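Local atomic coordinates of transcriptional regulator, LacI family (Corynebacterium glutamicum, PDB entry 3H5T), a protein that activates transcription of the inositol phosphate synthase gene ino1 in response to inositol by binding palindromic promoter sites, and regulates other genes probably involved in cell wall biogenesis. Residues Q122-A127 with I144-A149; P167-N172 with K322-K327; L279-L284 with T306-A311. All blocks are in the same frame, centred on the assembly; numbering follows the deposited sequence.

Contact 1: Q122-A127 with I144-A149; sequences QLVNNA and IDAIRA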
ATOM      1  N   GLN A 122      23.186   4.858 -10.567  1.00 27.29           N
ATOM      2  CA  GLN A 122      23.469   3.774 -11.506  1.00 26.91           C
ATOM      3  C   GLN A 122      22.252   2.856 -11.579  1.00 25.76           C
ATOM      4  O   GLN A 122      21.925   2.316 -12.633  1.00 25.80           O
ATOM      5  CB  GLN A 122      24.679   2.964 -11.063  1.00 28.81           C
ATOM      6  CG  GLN A 122      25.987   3.667 -11.286  1.00 34.99           C
ATOM      7  CD  GLN A 122      27.172   2.752 -11.090  1.00 36.89           C
ATOM      8  OE1 GLN A 122      28.317   3.153 -11.310  1.00 37.95           O
ATOM      9  NE2 GLN A 122      26.907   1.513 -10.677  1.00 36.52           N
ATOM     10  N   LEU A 123      21.588   2.670 -10.449  1.00 23.33           N
ATOM     11  CA  LEU A 123      20.402   1.838 -10.429  1.00 23.00           C
ATOM     12  C   LEU A 123      19.355   2.512 -11.314  1.00 23.11           C
ATOM     13  O   LEU A 123      18.832   1.902 -12.250  1.00 22.99           O
ATOM     14  CB  LEU A 123      19.864   1.698  -8.995  1.00 19.74           C
ATOM     15  CG  LEU A 123      18.535   0.937  -8.897  1.00 19.01           C
ATOM     16  CD1 LEU A 123      18.700  -0.434  -9.550  1.00 17.86           C
ATOM     17  CD2 LEU A 123      18.101   0.787  -7.438  1.00 17.97           C
ATOM     18  N   VAL A 124      19.080   3.784 -11.019  1.00 23.25           N
ATOM     19  CA  VAL A 124      18.083   4.561 -11.743  1.00 23.28           C
ATOM     20  C   VAL A 124      18.360   4.783 -13.220  1.00 25.25           C
ATOM     21  O   VAL A 124      17.438   4.683 -14.027  1.00 25.19           O
ATOM     22  CB  VAL A 124      17.856   5.930 -11.088  1.00 22.79           C
ATOM     23  CG1 VAL A 124      16.880   6.754 -11.930  1.00 21.05           C
ATOM     24  CG2 VAL A 124      17.301   5.738  -9.681  1.00 20.92           C
ATOM     25  N   ASN A 125      19.608   5.082 -13.585  1.00 25.20           N
ATOM     26  CA  ASN A 125      19.924   5.307 -14.998  1.00 24.39           C
ATOM     27  C   ASN A 125      19.918   4.009 -15.799  1.00 24.56           C
ATOM     28  O   ASN A 125      19.984   4.033 -17.026  1.00 26.22           O
ATOM     29  CB  ASN A 125      21.278   6.005 -15.166  1.00 24.16           C
ATOM     30  CG  ASN A 125      21.346   7.339 -14.438  1.00 24.57           C
ATOM     31  OD1 ASN A 125      20.343   8.030 -14.282  1.00 23.97           O
ATOM     32  ND2 ASN A 125      22.539   7.711 -14.006  1.00 25.73           N
ATOM     33  N   ASN A 126      19.842   2.872 -15.115  1.00 23.66           N
ATOM     34  CA  ASN A 126      19.809   1.597 -15.824  1.00 24.62           C
ATOM     35  C   ASN A 126      18.415   0.966 -15.792  1.00 24.51           C
ATOM     36  O   ASN A 126      18.247  -0.220 -16.061  1.00 23.76           O
ATOM     37  CB  ASN A 126      20.856   0.631 -15.258  1.00 26.71           C
ATOM     38  CG  ASN A 126      22.284   1.073 -15.570  1.00 30.47           C
ATOM     39  OD1 ASN A 126      22.642   1.300 -16.732  1.00 27.19           O
ATOM     40  ND2 ASN A 126      23.103   1.202 -14.530  1.00 30.62           N
ATOM     41  N   ALA A 127      17.419   1.778 -15.453  1.00 22.73           N
ATOM     42  CA  ALA A 127      16.035   1.325 -15.437  1.00 22.26           C
ATOM     43  C   ALA A 127      15.481   1.687 -16.819  1.00 21.37           C
ATOM     44  O   ALA A 127      15.372   2.867 -17.161  1.00 23.65           O
ATOM     45  CB  ALA A 127      15.241   2.043 -14.326  1.00 18.64           C
ATOM     46  N   ILE A 144      15.434   9.288  -5.075  1.00 22.60           N
ATOM     47  CA  ILE A 144      14.553  10.371  -5.494  1.00 22.36           C
ATOM     48  C   ILE A 144      15.386  11.374  -6.295  1.00 23.43           C
ATOM     49  O   ILE A 144      14.992  11.782  -7.391  1.00 23.85           O
ATOM     50  CB  ILE A 144      13.942  11.106  -4.280  1.00 21.82           C
ATOM     51  CG1 ILE A 144      13.018  10.163  -3.505  1.00 21.75           C
ATOM     52  CG2 ILE A 144      13.200  12.355  -4.744  1.00 20.76           C
ATOM     53  CD1 ILE A 144      11.818   9.686  -4.284  1.00 22.09           C
ATOM     54  N   ASP A 145      16.542  11.761  -5.745  1.00 23.44           N
ATOM     55  CA  ASP A 145      17.436  12.715  -6.410  1.00 22.29           C
ATOM     56  C   ASP A 145      17.963  12.138  -7.725  1.00 22.21           C
ATOM     57  O   ASP A 145      18.116  12.858  -8.711  1.00 21.97           O
ATOM     58  CB  ASP A 145      18.625  13.081  -5.509  1.00 22.67           C
ATOM     59  CG  ASP A 145      18.195  13.640  -4.154  1.00 25.45           C
ATOM     60  OD1 ASP A 145      17.355  14.565  -4.112  1.00 25.60           O
ATOM     61  OD2 ASP A 145      18.705  13.155  -3.123  1.00 27.98           O
ATOM     62  N   ALA A 146      18.243  10.837  -7.735  1.00 19.88           N
ATOM     63  CA  ALA A 146      18.733  10.189  -8.937  1.00 19.28           C
ATOM     64  C   ALA A 146      17.680  10.261 -10.041  1.00 20.68           C
ATOM     65  O   ALA A 146      18.003  10.494 -11.198  1.00 22.64           O
ATOM     66  CB  ALA A 146      19.100   8.742  -8.644  1.00 17.33           C
ATOM     67  N   ILE A 147      16.418  10.066  -9.681  1.00 22.54           N
ATOM     68  CA  ILE A 147      15.325  10.127 -10.650  1.00 23.58           C
ATOM     69  C   ILE A 147      15.159  11.543 -11.204  1.00 23.77           C
ATOM     70  O   ILE A 147      14.855  11.722 -12.382  1.00 24.42           O
ATOM     71  CB  ILE A 147      13.990   9.669 -10.004  1.00 22.99           C
ATOM     72  CG1 ILE A 147      14.041   8.160  -9.756  1.00 24.08           C
ATOM     73  CG2 ILE A 147      12.813  10.037 -10.886  1.00 20.99           C
ATOM     74  CD1 ILE A 147      12.829   7.606  -9.052  1.00 25.64           C
ATOM     75  N   ARG A 148      15.364  12.540 -10.346  1.00 23.68           N
ATOM     76  CA  ARG A 148      15.249  13.947 -10.730  1.00 23.23           C
ATOM     77  C   ARG A 148      16.386  14.334 -11.678  1.00 24.37           C
ATOM     78  O   ARG A 148      16.185  15.072 -12.649  1.00 24.75           O
ATOM     79  CB  ARG A 148      15.309  14.829  -9.481  1.00 22.20           C
ATOM     80  CG  ARG A 148      15.092  16.308  -9.730  1.00 21.90           C
ATOM     81  CD  ARG A 148      15.354  17.117  -8.472  1.00 22.36           C
ATOM     82  NE  ARG A 148      14.549  16.661  -7.343  1.00 23.65           N
ATOM     83  CZ  ARG A 148      13.232  16.801  -7.272  1.00 25.16           C
ATOM     84  NH1 ARG A 148      12.576  17.390  -8.259  1.00 25.99           N
ATOM     85  NH2 ARG A 148      12.571  16.337  -6.224  1.00 27.05           N
ATOM     86  N   ALA A 149      17.583  13.828 -11.385  1.00 23.68           N
ATOM     87  CA  ALA A 149      18.763  14.112 -12.191  1.00 22.90           C
ATOM     88  C   ALA A 149      18.641  13.503 -13.578  1.00 24.20           C
ATOM     89  O   ALA A 149      19.266  13.979 -14.517  1.00 24.67           O
ATOM     90  CB  ALA A 149      20.008  13.581 -11.498  1.00 22.17           C
TER
HETATM   91  O   HOH W   1      20.561   9.529 -12.037  1.00 32.51           O
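Apolar packing carries most of this contact, with Val124 fitting against Ala146 and Ile147. Val124 CG2 lies 3.7 Å from Ala146 CB, while Val124 CG1 meets Ile147 CG1 at 3.8 Å. Because CG1 stands anti to the backbone N (chi1 176°), the two methyls of Val124 are split between the two neighbours. The side chains of Val124 and Ile147 cross at about a right angle, and the closest CA pair, Val124 CA to Ile147 CA, is only 6.3 Å apart.

The two helices, 117-125 and 142-150, are successive in the chain and joined through strand 132-135, the alpha-beta alternation of the periplasmic-binding-protein-like fold found in LacI-family regulators. Ile147 also rests on Val132 and Ile134 of that strand, so it serves both the helix pair and the sheet.

The polar link between the two segments runs through a water. It donates to Asn125 OD1 at 2.7 Å and to Ala146 O at 2.9 Å, bridging a side-chain amide to a carbonyl. Arg150, just past the second segment, adds direct bonds from NH1 to Val124 O and Ala127 O, tying the end of helix 117-125 and the turn after it to the second helix.

Contact 2: P167-N172 with K322-K327; sequences PFIAPN and KLKGFK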
ATOM      1  N   PRO A 167       3.978  14.666  -8.794  1.00 19.26           N
ATOM      2  CA  PRO A 167       2.617  14.497  -8.273  1.00 20.44           C
ATOM      3  C   PRO A 167       2.583  13.517  -7.106  1.00 20.83           C
ATOM      4  O   PRO A 167       3.280  12.506  -7.120  1.00 22.45           O
ATOM      5  CB  PRO A 167       1.856  14.008  -9.494  1.00 19.55           C
ATOM      6  CG  PRO A 167       2.432  14.873 -10.555  1.00 17.61           C
ATOM      7  CD  PRO A 167       3.941  14.796 -10.261  1.00 21.59           C
ATOM      8  N   PHE A 168       1.760  13.824  -6.108  1.00 20.02           N
ATOM      9  CA  PHE A 168       1.667  13.035  -4.884  1.00 21.52           C
ATOM     10  C   PHE A 168       0.257  12.494  -4.596  1.00 21.59           C
ATOM     11  O   PHE A 168      -0.727  13.236  -4.639  1.00 23.62           O
ATOM     12  CB  PHE A 168       2.165  13.933  -3.732  1.00 23.34           C
ATOM     13  CG  PHE A 168       2.124  13.298  -2.359  1.00 23.69           C
ATOM     14  CD1 PHE A 168       3.021  12.299  -2.002  1.00 25.32           C
ATOM     15  CD2 PHE A 168       1.219  13.748  -1.404  1.00 23.86           C
ATOM     16  CE1 PHE A 168       3.016  11.761  -0.714  1.00 26.44           C
ATOM     17  CE2 PHE A 168       1.206  13.221  -0.115  1.00 24.49           C
ATOM     18  CZ  PHE A 168       2.106  12.227   0.231  1.00 26.23           C
ATOM     19  N   ILE A 169       0.173  11.200  -4.298  1.00 20.50           N
ATOM     20  CA  ILE A 169      -1.099  10.543  -3.987  1.00 20.02           C
ATOM     21  C   ILE A 169      -0.994   9.828  -2.640  1.00 20.17           C
ATOM     22  O   ILE A 169      -0.177   8.924  -2.478  1.00 19.90           O
ATOM     23  CB  ILE A 169      -1.462   9.471  -5.034  1.00 21.28           C
ATOM     24  CG1 ILE A 169      -1.461  10.081  -6.432  1.00 22.04           C
ATOM     25  CG2 ILE A 169      -2.825   8.853  -4.701  1.00 17.96           C
ATOM     26  CD1 ILE A 169      -1.819   9.080  -7.521  1.00 21.66           C
ATOM     27  N   ALA A 170      -1.821  10.220  -1.678  1.00 20.23           N
ATOM     28  CA  ALA A 170      -1.795   9.588  -0.365  1.00 22.16           C
ATOM     29  C   ALA A 170      -2.907  10.078   0.550  1.00 23.89           C
ATOM     30  O   ALA A 170      -3.511  11.131   0.319  1.00 26.55           O
ATOM     31  CB  ALA A 170      -0.446   9.834   0.305  1.00 23.64           C
ATOM     32  N   PRO A 171      -3.215   9.300   1.591  1.00 23.68           N
ATOM     33  CA  PRO A 171      -4.265   9.714   2.524  1.00 24.33           C
ATOM     34  C   PRO A 171      -3.573  10.592   3.566  1.00 25.75           C
ATOM     35  O   PRO A 171      -2.346  10.624   3.616  1.00 26.19           O
ATOM     36  CB  PRO A 171      -4.720   8.392   3.114  1.00 25.17           C
ATOM     37  CG  PRO A 171      -3.420   7.628   3.195  1.00 20.91           C
ATOM     38  CD  PRO A 171      -2.827   7.899   1.832  1.00 21.45           C
ATOM     39  N   ASN A 172      -4.338  11.320   4.374  1.00 26.17           N
ATOM     40  CA  ASN A 172      -3.734  12.140   5.418  1.00 26.71           C
ATOM     41  C   ASN A 172      -3.551  11.162   6.571  1.00 27.20           C
ATOM     42  O   ASN A 172      -4.515  10.768   7.228  1.00 25.74           O
ATOM     43  CB  ASN A 172      -4.664  13.292   5.818  1.00 28.54           C
ATOM     44  CG  ASN A 172      -4.093  14.152   6.950  1.00 29.65           C
ATOM     45  OD1 ASN A 172      -4.536  15.279   7.169  1.00 29.61           O
ATOM     46  ND2 ASN A 172      -3.119  13.614   7.677  1.00 30.26           N
ATOM     47  N   LYS A 322      -5.762  -0.327  -3.813  1.00 19.69           N
ATOM     48  CA  LYS A 322      -5.806  -0.625  -5.235  1.00 20.07           C
ATOM     49  C   LYS A 322      -6.091   0.666  -6.001  1.00 19.17           C
ATOM     50  O   LYS A 322      -5.520   0.908  -7.063  1.00 18.42           O
ATOM     51  CB  LYS A 322      -6.872  -1.682  -5.545  1.00 18.30           C
ATOM     52  CG  LYS A 322      -6.924  -2.104  -7.008  1.00 19.36           C
ATOM     53  CD  LYS A 322      -7.734  -3.371  -7.153  1.00 22.12           C
ATOM     54  CE  LYS A 322      -7.500  -4.066  -8.486  1.00 22.73           C
ATOM     55  NZ  LYS A 322      -8.275  -3.493  -9.618  1.00 29.36           N
ATOM     56  N   LEU A 323      -6.961   1.501  -5.445  1.00 19.52           N
ATOM     57  CA  LEU A 323      -7.317   2.762  -6.087  1.00 21.11           C
ATOM     58  C   LEU A 323      -6.094   3.680  -6.091  1.00 21.34           C
ATOM     59  O   LEU A 323      -5.850   4.403  -7.068  1.00 20.63           O
ATOM     60  CB  LEU A 323      -8.479   3.441  -5.342  1.00 18.14           C
ATOM     61  CG  LEU A 323      -9.009   4.745  -5.951  1.00 19.53           C
ATOM     62  CD1 LEU A 323      -9.672   4.445  -7.278  1.00 16.63           C
ATOM     63  CD2 LEU A 323     -10.009   5.416  -4.998  1.00 19.71           C
ATOM     64  N   LYS A 324      -5.329   3.636  -5.000  1.00 20.62           N
ATOM     65  CA  LYS A 324      -4.131   4.461  -4.869  1.00 21.97           C
ATOM     66  C   LYS A 324      -3.141   4.102  -5.966  1.00 22.69           C
ATOM     67  O   LYS A 324      -2.468   4.966  -6.522  1.00 23.18           O
ATOM     68  CB  LYS A 324      -3.482   4.252  -3.504  1.00 21.38           C
ATOM     69  CG  LYS A 324      -2.272   5.130  -3.275  1.00 24.06           C
ATOM     70  CD  LYS A 324      -1.657   4.884  -1.918  1.00 25.25           C
ATOM     71  CE  LYS A 324      -1.130   3.463  -1.805  1.00 27.72           C
ATOM     72  NZ  LYS A 324      -0.652   3.156  -0.418  1.00 32.39           N
ATOM     73  N   GLY A 325      -3.069   2.814  -6.278  1.00 23.53           N
ATOM     74  CA  GLY A 325      -2.174   2.354  -7.320  1.00 22.71           C
ATOM     75  C   GLY A 325      -2.697   2.704  -8.695  1.00 22.54           C
ATOM     76  O   GLY A 325      -1.919   3.063  -9.583  1.00 22.06           O
ATOM     77  N   PHE A 326      -4.011   2.595  -8.880  1.00 21.61           N
ATOM     78  CA  PHE A 326      -4.610   2.929 -10.167  1.00 21.93           C
ATOM     79  C   PHE A 326      -4.398   4.406 -10.468  1.00 21.73           C
ATOM     80  O   PHE A 326      -4.000   4.765 -11.578  1.00 23.32           O
ATOM     81  CB  PHE A 326      -6.113   2.628 -10.184  1.00 23.53           C
ATOM     82  CG  PHE A 326      -6.760   2.873 -11.523  1.00 22.72           C
ATOM     83  CD1 PHE A 326      -6.574   1.981 -12.577  1.00 24.92           C
ATOM     84  CD2 PHE A 326      -7.531   4.008 -11.741  1.00 23.52           C
ATOM     85  CE1 PHE A 326      -7.151   2.221 -13.836  1.00 23.60           C
ATOM     86  CE2 PHE A 326      -8.109   4.257 -12.991  1.00 23.19           C
ATOM     87  CZ  PHE A 326      -7.916   3.358 -14.039  1.00 22.54           C
ATOM     88  N   LYS A 327      -4.662   5.265  -9.491  1.00 20.33           N
ATOM     89  CA  LYS A 327      -4.471   6.700  -9.699  1.00 20.53           C
ATOM     90  C   LYS A 327      -2.992   6.989  -9.947  1.00 20.61           C
ATOM     91  O   LYS A 327      -2.646   7.874 -10.737  1.00 17.85           O
ATOM     92  CB  LYS A 327      -4.935   7.514  -8.478  1.00 21.45           C
ATOM     93  CG  LYS A 327      -6.411   7.430  -8.165  1.00 21.61           C
ATOM     94  CD  LYS A 327      -6.778   8.401  -7.065  1.00 22.83           C
ATOM     95  CE  LYS A 327      -8.290   8.548  -6.966  1.00 25.49           C
ATOM     96  NZ  LYS A 327      -8.904   8.911  -8.284  1.00 21.01           N
TER
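Lys324 NZ is gripped by two groups, a salt bridge to Asp158 OD1 and a hydrogen bond to Asn321 OD1, while lower down the same side chain touches Ile169. The aliphatic part does the touching: Lys324 CG lies 4.0 Å from Ile169 CG2, the two chains meeting at a slant. A bend at chi3 (64°) turns the far end of the lysine out of its otherwise extended course and on to the two oxygens. Asp158 belongs to the same surroundings on the strand side as well, since it exchanges a backbone hydrogen bond with Ile169.

The other branch of Ile169 serves the next turn of the helix. With chi2 at 180° its CG1-CD1 arm is fully extended, and Ile169 CD1 reaches Lys327 CB at 3.6 Å and lies as near to the Lys327 carbonyl. The end of that lysine's side chain leads away from the strand.

Strand 168-171 lies between strands 154-157 and 344-352 of the larger sheet, and helix 321-336 packs on it, the helix-on-sheet layering of the alpha/beta fold of LacI-family sugar-binding domains. Leu347 of strand 344-352 touches Ile169, Lys324 and Lys327, filling out the same apolar patch. Chemically, Lys324 is thus used twice, its methylenes as apolar packing and its ammonium paired with a carboxylate, which probably offsets the cost of placing a charge in a buried interface.

Contact 3: L279-L284 with T306-A311; sequences LAFGVL and THMALA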
ATOM      1  N   LEU A 279       1.818  -5.559  11.293  1.00 23.66           N
ATOM      2  CA  LEU A 279       2.266  -5.528  12.681  1.00 23.56           C
ATOM      3  C   LEU A 279       1.208  -6.099  13.618  1.00 24.74           C
ATOM      4  O   LEU A 279       1.534  -6.783  14.592  1.00 24.98           O
ATOM      5  CB  LEU A 279       2.610  -4.098  13.102  1.00 18.96           C
ATOM      6  CG  LEU A 279       3.915  -3.498  12.581  1.00 19.54           C
ATOM      7  CD1 LEU A 279       3.966  -2.038  12.970  1.00 18.03           C
ATOM      8  CD2 LEU A 279       5.112  -4.238  13.159  1.00 18.20           C
ATOM      9  N   ALA A 280      -0.055  -5.803  13.330  1.00 24.16           N
ATOM     10  CA  ALA A 280      -1.143  -6.315  14.151  1.00 25.96           C
ATOM     11  C   ALA A 280      -1.151  -7.843  14.077  1.00 25.29           C
ATOM     12  O   ALA A 280      -1.389  -8.507  15.072  1.00 26.67           O
ATOM     13  CB  ALA A 280      -2.491  -5.750  13.674  1.00 25.26           C
ATOM     14  N   PHE A 281      -0.882  -8.400  12.900  1.00 25.35           N
ATOM     15  CA  PHE A 281      -0.867  -9.852  12.760  1.00 27.32           C
ATOM     16  C   PHE A 281       0.311 -10.494  13.473  1.00 28.15           C
ATOM     17  O   PHE A 281       0.241 -11.658  13.867  1.00 29.87           O
ATOM     18  CB  PHE A 281      -0.893 -10.250  11.281  1.00 25.40           C
ATOM     19  CG  PHE A 281      -2.263 -10.194  10.685  1.00 24.80           C
ATOM     20  CD1 PHE A 281      -3.154 -11.236  10.878  1.00 25.02           C
ATOM     21  CD2 PHE A 281      -2.700  -9.054  10.022  1.00 25.74           C
ATOM     22  CE1 PHE A 281      -4.467 -11.145  10.425  1.00 27.11           C
ATOM     23  CE2 PHE A 281      -4.008  -8.949   9.565  1.00 26.32           C
ATOM     24  CZ  PHE A 281      -4.896  -9.996   9.769  1.00 27.18           C
ATOM     25  N   GLY A 282       1.388  -9.733  13.638  1.00 27.40           N
ATOM     26  CA  GLY A 282       2.543 -10.243  14.344  1.00 26.63           C
ATOM     27  C   GLY A 282       2.191 -10.285  15.819  1.00 26.98           C
ATOM     28  O   GLY A 282       2.722 -11.094  16.570  1.00 27.59           O
ATOM     29  N   VAL A 283       1.281  -9.404  16.223  1.00 27.11           N
ATOM     30  CA  VAL A 283       0.821  -9.324  17.602  1.00 28.22           C
ATOM     31  C   VAL A 283      -0.161 -10.458  17.885  1.00 31.36           C
ATOM     32  O   VAL A 283      -0.244 -10.949  19.016  1.00 31.55           O
ATOM     33  CB  VAL A 283       0.095  -7.989  17.890  1.00 25.37           C
ATOM     34  CG1 VAL A 283      -0.496  -8.016  19.281  1.00 24.30           C
ATOM     35  CG2 VAL A 283       1.056  -6.826  17.751  1.00 24.53           C
ATOM     36  N   LEU A 284      -0.911 -10.862  16.861  1.00 32.82           N
ATOM     37  CA  LEU A 284      -1.885 -11.945  17.010  1.00 33.55           C
ATOM     38  C   LEU A 284      -1.160 -13.283  16.997  1.00 33.81           C
ATOM     39  O   LEU A 284      -1.480 -14.182  17.778  1.00 34.13           O
ATOM     40  CB  LEU A 284      -2.924 -11.888  15.886  1.00 32.59           C
ATOM     41  CG  LEU A 284      -3.839 -10.656  15.916  1.00 33.57           C
ATOM     42  CD1 LEU A 284      -4.661 -10.557  14.631  1.00 33.88           C
ATOM     43  CD2 LEU A 284      -4.737 -10.741  17.131  1.00 31.74           C
ATOM     44  N   THR A 306      -6.261  -4.795   4.770  1.00 30.13           N
ATOM     45  CA  THR A 306      -5.984  -5.878   3.834  1.00 30.39           C
ATOM     46  C   THR A 306      -7.063  -6.942   3.971  1.00 31.28           C
ATOM     47  O   THR A 306      -7.762  -7.004   4.982  1.00 31.61           O
ATOM     48  CB  THR A 306      -4.585  -6.532   4.085  1.00 31.53           C
ATOM     49  OG1 THR A 306      -4.560  -7.175   5.370  1.00 30.33           O
ATOM     50  CG2 THR A 306      -3.481  -5.473   4.033  1.00 32.18           C
ATOM     51  N   HIS A 307      -7.188  -7.776   2.945  1.00 32.63           N
ATOM     52  CA  HIS A 307      -8.172  -8.852   2.911  1.00 32.89           C
ATOM     53  C   HIS A 307      -8.119  -9.719   4.170  1.00 33.19           C
ATOM     54  O   HIS A 307      -9.155 -10.096   4.718  1.00 34.20           O
ATOM     55  CB  HIS A 307      -7.939  -9.700   1.655  1.00 34.82           C
ATOM     56  CG  HIS A 307      -8.929 -10.805   1.474  1.00 36.79           C
ATOM     57  ND1 HIS A 307      -8.874 -11.981   2.194  1.00 37.86           N
ATOM     58  CD2 HIS A 307     -10.010 -10.910   0.666  1.00 36.68           C
ATOM     59  CE1 HIS A 307      -9.878 -12.761   1.836  1.00 36.46           C
ATOM     60  NE2 HIS A 307     -10.582 -12.134   0.910  1.00 36.63           N
ATOM     61  N   MET A 308      -6.913 -10.033   4.632  1.00 32.40           N
ATOM     62  CA  MET A 308      -6.748 -10.841   5.837  1.00 32.31           C
ATOM     63  C   MET A 308      -7.228 -10.072   7.070  1.00 31.56           C
ATOM     64  O   MET A 308      -7.817 -10.656   7.979  1.00 33.27           O
ATOM     65  CB  MET A 308      -5.276 -11.230   6.027  1.00 34.45           C
ATOM     66  CG  MET A 308      -4.938 -12.681   5.722  1.00 37.89           C
ATOM     67  SD  MET A 308      -3.153 -13.020   5.842  1.00 45.98           S
ATOM     68  CE  MET A 308      -2.925 -13.087   7.652  1.00 41.28           C
ATOM     69  N   ALA A 309      -6.973  -8.769   7.116  1.00 29.48           N
ATOM     70  CA  ALA A 309      -7.404  -7.976   8.264  1.00 29.67           C
ATOM     71  C   ALA A 309      -8.918  -8.059   8.403  1.00 29.61           C
ATOM     72  O   ALA A 309      -9.437  -8.319   9.483  1.00 30.02           O
ATOM     73  CB  ALA A 309      -6.970  -6.521   8.104  1.00 27.56           C
ATOM     74  N   LEU A 310      -9.620  -7.851   7.295  1.00 29.80           N
ATOM     75  CA  LEU A 310     -11.075  -7.894   7.287  1.00 30.78           C
ATOM     76  C   LEU A 310     -11.676  -9.273   7.589  1.00 30.21           C
ATOM     77  O   LEU A 310     -12.760  -9.362   8.151  1.00 29.53           O
ATOM     78  CB  LEU A 310     -11.590  -7.352   5.946  1.00 31.44           C
ATOM     79  CG  LEU A 310     -11.711  -5.823   5.887  1.00 32.59           C
ATOM     80  CD1 LEU A 310     -10.427  -5.160   6.345  1.00 31.98           C
ATOM     81  CD2 LEU A 310     -12.059  -5.396   4.471  1.00 34.41           C
ATOM     82  N   ALA A 311     -10.976 -10.341   7.225  1.00 30.60           N
ATOM     83  CA  ALA A 311     -11.454 -11.697   7.492  1.00 32.09           C
ATOM     84  C   ALA A 311     -11.420 -11.992   8.993  1.00 34.46           C
ATOM     85  O   ALA A 311     -12.274 -12.713   9.515  1.00 35.72           O
ATOM     86  CB  ALA A 311     -10.595 -12.708   6.752  1.00 30.71           C
TER
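The Phe281 ring is the flat group here, and Met308 and Ala309 meet it from two directions. Over one face sits the Met308 CE methyl, 3.6 Å above the ring plane and shifted toward the rim; its distance to the ring centroid is 4.0 Å, at 25° off the normal, which fits a CH-pi contact. At the edge, in the plane of the ring, comes Ala309 CA, 3.6 Å from Phe281 CZ.

Together with the sulfur this is a Met-aromatic contact, in which the methyl makes the closer approach: Met308 SD stands 5.3 Å from the centroid. A bend at chi3 (77°) folds CE back from the extended chain and over the CD1 and CE1 side of the ring. The two side chains run obliquely to one another.

The setting is the smaller, five-stranded sheet of the periplasmic-binding-protein-like fold. Helix 277-289 forms the crossover between the parallel neighbouring strands 271-274 and 299-302, and the short helix 307-311 follows the second of them. Phe281 reaches out from the first helix toward the second, and the nearest CA atoms, Phe281 CA and Ala309 CA, are 8.2 Å apart, so the ring itself spans the gap. Next to Phe281 in the chain, Ala280 turns to other partners and packs on Leu300 of strand 299-302 and on Leu314. Leu314 also touches Ala309, so it lies near both helices.

Phe281 is partly exposed and Met308 exposed, placing the methionine at the outer margin, whereas Ala309 is buried. Asp277 OD2 accepts a hydrogen bond from Thr306 N, a polar tie between the start of the first helix and the residue that caps the second. As N-cap, Thr306 OG1 accepts a weak bond of 3.4 Å from Ala309 N.

Overall arrangement
Contacts 1 and 2 belong to the half built on the seven-stranded sheet, contact 3 to that on the five-stranded one. In LacI-family regulators the effector usually binds in the cleft between two such halves. Contact 1 closes before contact 2 opens, whereas contact 3 is nested inside the long loop closed by contact 2. Contact 2 is the most central, about 9 Å from the chain's centre and about 22 Å, centre to centre, from each of the others. Contacts 1 and 3, on opposite sides of that centre, have centres about 35 Å apart. None touches another: the nearest atoms of contact 2 are about 9 Å from those of contact 1 and of contact 3.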